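Local structure of phenylacetaldehyde dehydrogenase (Burkholderia cenocepacia, 4O5H) at residues F17-A22 with L112-S117; L27-Q32 with L220-Q225; L104-A109 with C138-A143; A342-G347 with A353-P358. The protein probably catalyses the NAD+-dependent oxidation of phenylacetaldehyde to phenylacetate, as a member of the aldehyde dehydrogenase family. All coordinates share one frame; numbering follows the deposited sequence.

Contact 1 of 4, residues F17-A22 with L112-S117; sequences FALLDA and LAEIES
Glu114 holds its CG anti to the carbonyl carbon (chi1 -68°) and runs extended beyond it, which carries the carboxylate from helix 109-120 straight to the backbone of Leu19 and Leu20. OE1 makes the hydrogen bond of the contact. It accepts the backbone N-H of Leu20 on its syn lone pair, with Leu20 N to Glu114 OE1 at 2.9 Å. The bond is nearly straight, 165° at the hydrogen. The side chain of Leu20 crosses that of Glu114 at about a right angle. Leu20 CG sits 3.8 Å from Glu114 OE2, so the side chain packs on the carboxylate that its own backbone N-H bonds. Leu19 runs antiparallel alongside Glu114, and its CD2 comes 3.8 Å from Glu114 OE1. Leu20 is the N-cap residue of helix 21-28. Both carboxylate oxygens have further partners: OE1 bonds to Thr23 OG1 in the first turn of that helix, and OE2 forms a salt bridge with Arg110 NE. A buried acid is thus met by donors on each oxygen. Its negative charge lies beside the start of helix 21-28, where the helix dipole would be expected to favour it, and Arg110 would add to that stabilisation.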
loop_
_atom_site.group_PDB
_atom_site.type_symbol
_atom_site.label_atom_id
_atom_site.label_comp_id
_atom_site.label_asym_id
_atom_site.label_seq_id
_atom_site.Cartn_x
_atom_site.Cartn_y
_atom_site.Cartn_z
ATOM N N PHE A 17 -0.906 20.094 41.437
ATOM C CA PHE A 17 -1.054 21.157 40.434
ATOM C C PHE A 17 -2.501 21.284 40.058
ATOM O O PHE A 17 -3.186 20.284 39.965
ATOM C CB PHE A 17 -0.171 20.787 39.244
ATOM C CG PHE A 17 1.282 21.007 39.539
ATOM C CD1 PHE A 17 1.773 22.315 39.655
ATOM C CD2 PHE A 17 2.122 19.939 39.822
ATOM C CE1 PHE A 17 3.099 22.564 39.994
ATOM C CE2 PHE A 17 3.441 20.178 40.161
ATOM C CZ PHE A 17 3.936 21.490 40.248
ATOM N N ALA A 18 -2.974 22.506 39.848
ATOM C CA ALA A 18 -4.404 22.737 39.684
ATOM C C ALA A 18 -4.866 22.183 38.348
ATOM O O ALA A 18 -4.118 22.137 37.398
ATOM C CB ALA A 18 -4.711 24.224 39.765
ATOM N N LEU A 19 -6.119 21.770 38.289
ATOM C CA LEU A 19 -6.709 21.282 37.070
ATOM C C LEU A 19 -7.924 22.126 36.794
ATOM O O LEU A 19 -8.565 22.594 37.720
ATOM C CB LEU A 19 -7.167 19.845 37.251
ATOM C CG LEU A 19 -6.104 18.780 37.424
ATOM C CD1 LEU A 19 -6.769 17.447 37.637
ATOM C CD2 LEU A 19 -5.206 18.734 36.209
ATOM N N LEU A 20 -8.271 22.259 35.518
ATOM C CA LEU A 20 -9.513 22.920 35.174
ATOM C C LEU A 20 -10.663 22.147 35.783
ATOM O O LEU A 20 -10.637 20.910 35.870
ATOM C CB LEU A 20 -9.693 23.024 33.650
ATOM C CG LEU A 20 -8.720 23.935 32.900
ATOM C CD1 LEU A 20 -9.000 23.833 31.423
ATOM C CD2 LEU A 20 -8.846 25.379 33.339
ATOM N N ASP A 21 -11.716 22.874 36.123
ATOM C CA ASP A 21 -12.972 22.245 36.496
ATOM C C ASP A 21 -13.448 21.242 35.443
ATOM O O ASP A 21 -13.936 20.147 35.793
ATOM C CB ASP A 21 -14.060 23.297 36.724
ATOM C CG ASP A 21 -13.841 24.116 37.983
ATOM O OD1 ASP A 21 -12.976 23.773 38.830
ATOM O OD2 ASP A 21 -14.589 25.119 38.145
ATOM N N ALA A 22 -13.336 21.591 34.158
ATOM C CA ALA A 22 -13.813 20.704 33.096
ATOM C C ALA A 22 -13.053 19.363 33.127
ATOM O O ALA A 22 -13.649 18.309 32.901
ATOM C CB ALA A 22 -13.695 21.359 31.718
ATOM N N LEU A 112 -7.912 19.436 27.065
ATOM C CA LEU A 112 -7.340 18.308 26.319
ATOM C C LEU A 112 -5.900 18.062 26.668
ATOM O O LEU A 112 -5.478 16.909 26.795
ATOM C CB LEU A 112 -7.484 18.544 24.809
ATOM C CG LEU A 112 -8.939 18.383 24.268
ATOM C CD1 LEU A 112 -9.078 18.958 22.872
ATOM C CD2 LEU A 112 -9.318 16.933 24.273
ATOM N N ALA A 113 -5.142 19.129 26.865
ATOM C CA ALA A 113 -3.732 19.010 27.261
ATOM C C ALA A 113 -3.582 18.405 28.641
ATOM O O ALA A 113 -2.734 17.558 28.857
ATOM C CB ALA A 113 -3.044 20.357 27.219
ATOM N N GLU A 114 -4.421 18.822 29.577
ATOM C CA GLU A 114 -4.391 18.245 30.939
ATOM C C GLU A 114 -4.742 16.740 30.909
ATOM O O GLU A 114 -4.080 15.926 31.556
ATOM C CB GLU A 114 -5.353 19.013 31.876
ATOM C CG GLU A 114 -4.855 20.442 32.147
ATOM C CD GLU A 114 -5.712 21.263 33.078
ATOM O OE1 GLU A 114 -6.821 20.825 33.470
ATOM O OE2 GLU A 114 -5.246 22.385 33.413
ATOM N N ILE A 115 -5.776 16.391 30.160
ATOM C CA ILE A 115 -6.169 15.008 30.069
ATOM C C ILE A 115 -4.996 14.229 29.506
ATOM O O ILE A 115 -4.643 13.152 30.006
ATOM C CB ILE A 115 -7.418 14.834 29.135
ATOM C CG1 ILE A 115 -8.626 15.442 29.792
ATOM C CG2 ILE A 115 -7.652 13.367 28.803
ATOM C CD1 ILE A 115 -9.810 15.644 28.873
ATOM N N GLU A 116 -4.407 14.748 28.440
ATOM C CA GLU A 116 -3.319 14.044 27.789
ATOM C C GLU A 116 -2.116 13.904 28.717
ATOM O O GLU A 116 -1.487 12.827 28.778
ATOM C CB GLU A 116 -2.896 14.763 26.518
ATOM C CG GLU A 116 -2.076 13.911 25.589
ATOM C CD GLU A 116 -2.932 13.043 24.672
ATOM O OE1 GLU A 116 -3.848 12.340 25.183
ATOM O OE2 GLU A 116 -2.711 13.101 23.455
ATOM N N SER A 117 -1.805 14.961 29.460
ATOM C CA SER A 117 -0.674 14.920 30.392
ATOM C C SER A 117 -0.930 13.897 31.511
ATOM O O SER A 117 -0.022 13.141 31.884
ATOM C CB SER A 117 -0.447 16.308 30.987
ATOM O OG SER A 117 0.628 16.307 31.872
#

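Contact 2 of 4, residues L27-Q32 with L220-Q225; sequences LAKPKQ and LGELIQ
Lys29 and Glu222 form a surface salt bridge between the chain that leaves helix 21-28 and helix 215-227. Helix 215-227 joins the parallel strands 204-208 and 234-236 in a beta-alpha-beta crossover, consistent with the Rossmann-type nucleotide-binding part of an aldehyde dehydrogenase. Lys29 NZ stands 2.7 Å from Glu222 OE2. It meets the oxygen on its syn side, 26° out of the carboxylate plane. Both side chains run extended beyond CG and approach head-on from their two backbones, which leaves only the ends in touch. Lys29 CE follows at 3.5 Å from Glu222 OE2. The other oxygen, OE1, forms a salt bridge with Arg219 NH1, one turn earlier on the same helix. The loop carrying Lys29 is itself tied down. Lys31 NZ donates to Lys29 O at 2.7 Å, nearly along the C=O axis. It also donates to Leu27 O at 2.9 Å, from above that carbonyl plane. The ammonium therefore bridges the last turn of the helix and the residue just past it. Lys31 also makes a cation-pi contact with Phe26. Its side chain rests on Leu215 and Leu218 of helix 215-227, Glu222 touches Trp39 of strand 38-40, and Leu223 packs on Leu101 and Ile105 of helix 91-107.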
loop_
_atom_site.group_PDB
_atom_site.type_symbol
_atom_site.label_atom_id
_atom_site.label_comp_id
_atom_site.label_asym_id
_atom_site.label_seq_id
_atom_site.Cartn_x
_atom_site.Cartn_y
_atom_site.Cartn_z
ATOM N N LEU A 27 -12.870 13.563 34.296
ATOM C CA LEU A 27 -12.300 12.437 35.027
ATOM C C LEU A 27 -13.279 11.754 35.977
ATOM O O LEU A 27 -13.265 10.540 36.115
ATOM C CB LEU A 27 -11.074 12.855 35.812
ATOM C CG LEU A 27 -9.877 13.292 34.969
ATOM C CD1 LEU A 27 -8.783 13.822 35.893
ATOM C CD2 LEU A 27 -9.363 12.167 34.112
ATOM N N ALA A 28 -14.106 12.533 36.636
ATOM C CA ALA A 28 -15.026 11.981 37.633
ATOM C C ALA A 28 -16.170 11.156 37.021
ATOM O O ALA A 28 -16.636 10.249 37.639
ATOM C CB ALA A 28 -15.613 13.095 38.471
ATOM N N LYS A 29 -16.627 11.472 35.824
ATOM C CA LYS A 29 -17.841 10.836 35.333
ATOM C C LYS A 29 -17.568 9.472 34.681
ATOM O O LYS A 29 -16.477 9.231 34.161
ATOM C CB LYS A 29 -18.545 11.755 34.340
ATOM C CG LYS A 29 -17.924 11.709 32.957
ATOM C CD LYS A 29 -18.415 12.817 32.060
ATOM C CE LYS A 29 -17.820 12.624 30.678
ATOM N NZ LYS A 29 -18.338 13.605 29.714
ATOM N N PRO A 30 -18.584 8.622 34.605
ATOM C CA PRO A 30 -18.432 7.318 33.959
ATOM C C PRO A 30 -18.091 7.416 32.480
ATOM O O PRO A 30 -18.574 8.289 31.805
ATOM C CB PRO A 30 -19.808 6.680 34.126
ATOM C CG PRO A 30 -20.378 7.366 35.313
ATOM C CD PRO A 30 -19.922 8.776 35.203
ATOM N N LYS A 31 -17.152 6.601 32.018
ATOM C CA LYS A 31 -16.652 6.660 30.622
ATOM C C LYS A 31 -17.294 5.540 29.851
ATOM O O LYS A 31 -17.385 4.413 30.349
ATOM C CB LYS A 31 -15.127 6.429 30.525
ATOM C CG LYS A 31 -14.273 7.241 31.481
ATOM C CD LYS A 31 -14.284 8.729 31.197
ATOM C CE LYS A 31 -13.380 9.379 32.214
ATOM N NZ LYS A 31 -13.803 9.222 33.642
ATOM N N GLN A 32 -17.603 5.822 28.598
ATOM C CA GLN A 32 -18.172 4.838 27.693
ATOM C C GLN A 32 -17.531 4.917 26.304
ATOM O O GLN A 32 -16.909 5.917 25.958
ATOM C CB GLN A 32 -19.662 5.090 27.588
ATOM C CG GLN A 32 -20.373 4.899 28.905
ATOM C CD GLN A 32 -21.838 4.991 28.752
ATOM O OE1 GLN A 32 -22.370 6.050 28.404
ATOM N NE2 GLN A 32 -22.526 3.874 28.973
ATOM N N LEU A 220 -12.418 13.549 22.478
ATOM C CA LEU A 220 -12.514 13.923 21.079
ATOM C C LEU A 220 -13.824 13.405 20.468
ATOM O O LEU A 220 -14.461 14.112 19.741
ATOM C CB LEU A 220 -11.331 13.386 20.274
ATOM C CG LEU A 220 -11.358 13.659 18.768
ATOM C CD1 LEU A 220 -11.242 15.139 18.447
ATOM C CD2 LEU A 220 -10.236 12.910 18.123
ATOM N N GLY A 221 -14.251 12.221 20.852
ATOM C CA GLY A 221 -15.604 11.707 20.491
ATOM C C GLY A 221 -16.736 12.638 20.838
ATOM O O GLY A 221 -17.609 12.872 20.032
ATOM N N GLU A 222 -16.682 13.215 22.039
ATOM C CA GLU A 222 -17.653 14.223 22.476
ATOM C C GLU A 222 -17.617 15.445 21.540
ATOM O O GLU A 222 -18.680 15.958 21.138
ATOM C CB GLU A 222 -17.385 14.652 23.906
ATOM C CG GLU A 222 -17.492 13.492 24.916
ATOM C CD GLU A 222 -17.330 13.941 26.353
ATOM O OE1 GLU A 222 -17.146 15.143 26.595
ATOM O OE2 GLU A 222 -17.395 13.084 27.264
ATOM N N LEU A 223 -16.411 15.903 21.183
ATOM C CA LEU A 223 -16.281 17.080 20.335
ATOM C C LEU A 223 -16.797 16.774 18.904
ATOM O O LEU A 223 -17.377 17.630 18.243
ATOM C CB LEU A 223 -14.808 17.587 20.319
ATOM C CG LEU A 223 -14.234 17.997 21.694
ATOM C CD1 LEU A 223 -12.807 18.480 21.548
ATOM C CD2 LEU A 223 -15.058 19.080 22.358
ATOM N N ILE A 224 -16.572 15.549 18.443
ATOM C CA ILE A 224 -17.038 15.112 17.135
ATOM C C ILE A 224 -18.571 15.145 17.088
ATOM O O ILE A 224 -19.155 15.687 16.120
ATOM C CB ILE A 224 -16.478 13.731 16.787
ATOM C CG1 ILE A 224 -14.995 13.843 16.425
ATOM C CG2 ILE A 224 -17.256 13.068 15.652
ATOM C CD1 ILE A 224 -14.258 12.519 16.318
ATOM N N GLN A 225 -19.226 14.671 18.159
ATOM C CA GLN A 225 -20.672 14.765 18.225
ATOM C C GLN A 225 -21.077 16.212 18.265
ATOM O O GLN A 225 -22.020 16.616 17.583
ATOM C CB GLN A 225 -21.258 14.073 19.460
ATOM C CG GLN A 225 -21.084 12.597 19.464
ATOM C CD GLN A 225 -22.058 11.928 20.446
ATOM O OE1 GLN A 225 -22.252 12.391 21.587
ATOM N NE2 GLN A 225 -22.676 10.847 19.994
#

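Contact 3 of 4, residues L104-A109 with C138-A143; sequences LIEANA and CFRYMA
Glu106 and Arg140 meet end-on, each carboxylate oxygen taking one guanidinium nitrogen. Arg140 starts with CG anti to its backbone N, then bends at chi3 (-63°), and this turn swings the guanidinium across to the acid. Glu106 is extended beyond CG and approaches at about a right angle. Arg140 NH1 lies 2.8 Å from Glu106 OE2, which it meets on the syn side. Arg140 NH2 lies 2.9 Å from Glu106 OE1, reached from above the carboxylate plane. The two planes are turned 45° apart, although both oxygens stay near the plane of the guanidinium. The contact joins helix 91-107 to helix 124-145, two members of a run of three consecutive helices with helix 109-120 between them. Just before the ion pair in sequence, Ile105 and Phe139 meet, with Ile105 CD1 3.6 Å from Phe139 CD2. Ile105 CG1 lies beside the backbone N, and the extended chi2 (164°) carries CD1 obliquely to the ring. Phe139 also packs on Ala192 and Ala196 of helix 187-201. Arg140 NH2 has a second acid partner in Asp103 OD1. Where helix 91-107 ends, Asn108 ND2 donates to Leu104 O at 2.9 Å.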
loop_
_atom_site.group_PDB
_atom_site.type_symbol
_atom_site.label_atom_id
_atom_site.label_comp_id
_atom_site.label_asym_id
_atom_site.label_seq_id
_atom_site.Cartn_x
_atom_site.Cartn_y
_atom_site.Cartn_z
ATOM N N LEU A 104 -13.471 23.659 17.875
ATOM C CA LEU A 104 -13.830 23.080 19.160
ATOM C C LEU A 104 -12.604 22.532 19.892
ATOM O O LEU A 104 -12.523 22.657 21.099
ATOM C CB LEU A 104 -14.885 21.984 18.997
ATOM C CG LEU A 104 -16.302 22.423 18.632
ATOM C CD1 LEU A 104 -17.164 21.224 18.310
ATOM C CD2 LEU A 104 -16.959 23.183 19.778
ATOM N N ILE A 105 -11.664 21.934 19.159
ATOM C CA ILE A 105 -10.434 21.437 19.772
ATOM C C ILE A 105 -9.634 22.611 20.367
ATOM O O ILE A 105 -9.250 22.569 21.521
ATOM C CB ILE A 105 -9.581 20.634 18.783
ATOM C CG1 ILE A 105 -10.312 19.310 18.443
ATOM C CG2 ILE A 105 -8.180 20.386 19.336
ATOM C CD1 ILE A 105 -9.769 18.620 17.204
ATOM N N GLU A 106 -9.459 23.659 19.558
ATOM C CA GLU A 106 -8.789 24.844 20.014
ATOM C C GLU A 106 -9.494 25.501 21.201
ATOM O O GLU A 106 -8.833 25.986 22.098
ATOM C CB GLU A 106 -8.624 25.824 18.854
ATOM C CG GLU A 106 -7.552 25.333 17.866
ATOM C CD GLU A 106 -7.446 26.145 16.594
ATOM O OE1 GLU A 106 -8.290 27.010 16.323
ATOM O OE2 GLU A 106 -6.508 25.897 15.820
ATOM N N ALA A 107 -10.831 25.507 21.189
ATOM C CA ALA A 107 -11.583 26.147 22.289
ATOM C C ALA A 107 -11.381 25.391 23.591
ATOM O O ALA A 107 -11.534 25.947 24.649
ATOM C CB ALA A 107 -13.088 26.257 21.945
ATOM N N ASN A 108 -11.089 24.101 23.508
ATOM C CA ASN A 108 -10.959 23.272 24.684
ATOM C C ASN A 108 -9.544 22.713 24.828
ATOM O O ASN A 108 -9.345 21.637 25.378
ATOM C CB ASN A 108 -11.982 22.127 24.607
ATOM C CG ASN A 108 -13.420 22.635 24.674
ATOM O OD1 ASN A 108 -13.909 22.947 25.738
ATOM N ND2 ASN A 108 -14.071 22.740 23.522
ATOM N N ALA A 109 -8.571 23.480 24.362
ATOM C CA ALA A 109 -7.191 23.028 24.260
ATOM C C ALA A 109 -6.525 22.756 25.613
ATOM O O ALA A 109 -5.838 21.756 25.771
ATOM C CB ALA A 109 -6.383 24.040 23.461
ATOM N N CYS A 138 -4.519 19.670 12.033
ATOM C CA CYS A 138 -4.671 18.549 11.129
ATOM C C CYS A 138 -6.104 18.488 10.611
ATOM O O CYS A 138 -6.321 18.376 9.422
ATOM C CB CYS A 138 -4.331 17.233 11.812
ATOM S SG CYS A 138 -4.366 15.824 10.678
ATOM N N PHE A 139 -7.103 18.608 11.507
ATOM C CA PHE A 139 -8.483 18.680 11.054
ATOM C C PHE A 139 -8.743 19.876 10.132
ATOM O O PHE A 139 -9.452 19.751 9.154
ATOM C CB PHE A 139 -9.460 18.694 12.233
ATOM C CG PHE A 139 -9.664 17.327 12.873
ATOM C CD1 PHE A 139 -10.398 16.356 12.204
ATOM C CD2 PHE A 139 -9.075 17.022 14.091
ATOM C CE1 PHE A 139 -10.563 15.091 12.755
ATOM C CE2 PHE A 139 -9.251 15.753 14.672
ATOM C CZ PHE A 139 -9.985 14.789 13.990
ATOM N N ARG A 140 -8.165 21.030 10.446
ATOM C CA ARG A 140 -8.393 22.224 9.611
ATOM C C ARG A 140 -7.750 22.053 8.216
ATOM O O ARG A 140 -8.390 22.320 7.175
ATOM C CB ARG A 140 -7.852 23.498 10.301
ATOM C CG ARG A 140 -8.103 24.768 9.481
ATOM C CD ARG A 140 -7.846 26.010 10.292
ATOM N NE ARG A 140 -8.737 26.120 11.427
ATOM C CZ ARG A 140 -8.352 26.145 12.703
ATOM N NH1 ARG A 140 -7.081 26.062 13.054
ATOM N NH2 ARG A 140 -9.262 26.256 13.676
ATOM N N TYR A 141 -6.484 21.610 8.205
ATOM C CA TYR A 141 -5.752 21.401 6.939
ATOM C C TYR A 141 -6.525 20.414 6.049
ATOM O O TYR A 141 -6.822 20.694 4.871
ATOM C CB TYR A 141 -4.338 20.931 7.223
ATOM C CG TYR A 141 -3.555 20.502 5.997
ATOM C CD1 TYR A 141 -2.882 21.414 5.233
ATOM C CD2 TYR A 141 -3.582 19.178 5.566
ATOM C CE1 TYR A 141 -2.197 21.025 4.090
ATOM C CE2 TYR A 141 -2.927 18.780 4.412
ATOM C CZ TYR A 141 -2.217 19.716 3.691
ATOM O OH TYR A 141 -1.565 19.319 2.526
ATOM N N MET A 142 -6.919 19.269 6.622
ATOM C CA MET A 142 -7.636 18.258 5.847
ATOM C C MET A 142 -9.042 18.697 5.432
ATOM O O MET A 142 -9.530 18.294 4.393
ATOM C CB MET A 142 -7.683 16.931 6.639
ATOM C CG MET A 142 -6.300 16.323 6.929
ATOM S SD MET A 142 -5.447 15.839 5.421
ATOM C CE MET A 142 -3.795 15.625 6.080
ATOM N N ALA A 143 -9.692 19.507 6.258
ATOM C CA ALA A 143 -10.961 20.090 5.892
ATOM C C ALA A 143 -10.889 20.749 4.521
ATOM O O ALA A 143 -11.798 20.605 3.672
ATOM C CB ALA A 143 -11.430 21.114 6.913
#

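Contact 4 of 4, residues A342-G347 with A353-P358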
loop_
_atom_site.group_PDB
_atom_site.type_symbol
_atom_site.label_atom_id
_atom_site.label_comp_id
_atom_site.label_asym_id
_atom_site.label_seq_id
_atom_site.Cartn_x
_atom_site.Cartn_y
_atom_site.Cartn_z
ATOM N N ALA A 342 21.809 15.538 31.887
ATOM C CA ALA A 342 21.843 15.556 33.354
ATOM C C ALA A 342 21.136 16.774 33.898
ATOM O O ALA A 342 20.665 16.744 35.027
ATOM C CB ALA A 342 23.278 15.522 33.876
ATOM N N SER A 343 21.021 17.829 33.101
ATOM C CA SER A 343 20.318 19.031 33.562
ATOM C C SER A 343 18.780 18.971 33.399
ATOM O O SER A 343 18.084 19.836 33.916
ATOM C CB SER A 343 20.854 20.258 32.829
ATOM O OG SER A 343 20.299 20.310 31.488
ATOM N N LEU A 344 18.247 18.027 32.644
ATOM C CA LEU A 344 16.805 18.050 32.355
ATOM C C LEU A 344 15.995 17.770 33.616
ATOM O O LEU A 344 16.289 16.820 34.352
ATOM C CB LEU A 344 16.433 17.044 31.273
ATOM C CG LEU A 344 17.035 17.279 29.895
ATOM C CD1 LEU A 344 16.775 16.095 28.986
ATOM C CD2 LEU A 344 16.477 18.549 29.294
ATOM N N LYS A 345 14.978 18.600 33.850
ATOM C CA LYS A 345 14.125 18.453 35.026
ATOM C C LYS A 345 13.115 17.300 34.859
ATOM O O LYS A 345 12.277 17.335 33.944
ATOM C CB LYS A 345 13.395 19.763 35.292
ATOM C CG LYS A 345 12.536 19.761 36.542
ATOM C CD LYS A 345 13.359 19.793 37.804
ATOM C CE LYS A 345 12.479 19.999 39.041
ATOM N NZ LYS A 345 11.670 18.776 39.287
ATOM N N ILE A 346 13.228 16.303 35.737
ATOM C CA ILE A 346 12.408 15.119 35.684
ATOM C C ILE A 346 11.268 15.297 36.686
ATOM O O ILE A 346 11.516 15.666 37.827
ATOM C CB ILE A 346 13.203 13.864 36.055
ATOM C CG1 ILE A 346 14.381 13.681 35.119
ATOM C CG2 ILE A 346 12.300 12.640 36.000
ATOM C CD1 ILE A 346 15.321 12.573 35.562
ATOM N N GLY A 347 10.037 15.078 36.257
ATOM C CA GLY A 347 8.915 15.303 37.169
ATOM C C GLY A 347 7.563 15.013 36.551
ATOM O O GLY A 347 7.475 14.582 35.399
ATOM N N ALA A 353 7.597 23.221 35.292
ATOM C CA ALA A 353 9.046 23.072 35.259
ATOM C C ALA A 353 9.520 21.770 34.606
ATOM O O ALA A 353 10.686 21.642 34.288
ATOM C CB ALA A 353 9.604 23.173 36.668
ATOM N N THR A 354 8.625 20.809 34.403
ATOM C CA THR A 354 9.049 19.481 33.998
ATOM C C THR A 354 9.482 19.501 32.556
ATOM O O THR A 354 8.760 19.992 31.696
ATOM C CB THR A 354 7.942 18.448 34.186
ATOM O OG1 THR A 354 7.782 18.161 35.570
ATOM C CG2 THR A 354 8.278 17.155 33.441
ATOM N N GLN A 355 10.649 18.948 32.281
ATOM C CA GLN A 355 11.097 18.742 30.918
ATOM C C GLN A 355 11.048 17.299 30.477
ATOM O O GLN A 355 10.906 17.028 29.286
ATOM C CB GLN A 355 12.525 19.256 30.778
ATOM C CG GLN A 355 12.647 20.715 31.120
ATOM C CD GLN A 355 14.092 21.153 31.214
ATOM O OE1 GLN A 355 14.811 20.793 32.140
ATOM N NE2 GLN A 355 14.500 21.987 30.284
ATOM N N ILE A 356 11.197 16.377 31.416
ATOM C CA ILE A 356 11.111 14.950 31.157
ATOM C C ILE A 356 10.059 14.354 32.092
ATOM O O ILE A 356 10.249 14.369 33.310
ATOM C CB ILE A 356 12.480 14.302 31.430
ATOM C CG1 ILE A 356 13.453 14.640 30.307
ATOM C CG2 ILE A 356 12.397 12.804 31.572
ATOM C CD1 ILE A 356 13.255 13.814 29.053
ATOM N N GLY A 357 8.957 13.866 31.514
ATOM C CA GLY A 357 7.957 13.145 32.271
ATOM C C GLY A 357 8.338 11.687 32.487
ATOM O O GLY A 357 9.393 11.258 32.061
ATOM N N PRO A 358 7.459 10.906 33.119
ATOM C CA PRO A 358 7.670 9.451 33.258
ATOM C C PRO A 358 7.387 8.768 31.939
ATOM O O PRO A 358 6.806 9.388 31.032
ATOM C CB PRO A 358 6.589 9.049 34.290
ATOM C CG PRO A 358 5.481 9.996 34.003
ATOM C CD PRO A 358 6.147 11.310 33.621
HETATM O O HOH W 1 9.144 19.058 37.792
#
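Lys345 O is gripped by two successive backbone N-H groups, from Gln355 N at 2.8 Å and Ile356 N at 2.9 Å. On the other flank of Ile346, Gly347 N donates to Ile356 O at 3.0 Å. Together the bonds of Ile356 to Lys345 and Gly347 make a single beta bridge of parallel pattern between Ile346 and Ile356. The Gln355 side chain adds another bond. It is extended beyond CG, and this places OE1 where it accepts Lys345 N at 2.8 Å, with the N-H almost straight at 168°. Leu344 CD2 lies against the same amide. Leu344 CD1 packs on Ile356 CG1 at 3.9 Å, and both residues also touch Phe310 of helix 298-310. Ile346 and Ile356 run alongside each other, ends on one side. The backbone of Gly347 is fully extended, and Thr354 comes up against it, its CG2 3.3 Å from Gly347 O. Thr354 OG1 is bonded to Pro348 O and accepts a hydrogen bond from a water, and that water accepts one from Lys345 NZ. The loop after helix 330-343 is therefore closed mainly by backbone polar groups and one glutamine amide. The lysine charge stays at the exposed side, linked across through water.

How the contacts relate
Contacts 1, 2 and 3 form one connected cluster, with centres 14 to 18 Å apart. Contacts 1 and 2 both use helix 21-28, which they fasten to helices 109-120 and 215-227. Contact 3 ties helix 91-107 to helix 124-145. Leu112, Leu223, Leu220 and Ile105 touch between these sites, giving a shared apolar interior. Along the chain, contacts 1 and 2 cross, as do contacts 1 and 3, while contact 3 falls between the segments of contact 2. Contact 4 comes last, its centre about 19 and 30 Å from those of contacts 1 and 2. It follows helix 330-343, beyond strand 320-326 of the seven-stranded sheet. Phe17 and Leu19 reach Met350 in its loop, so the N-terminal arm spans both regions.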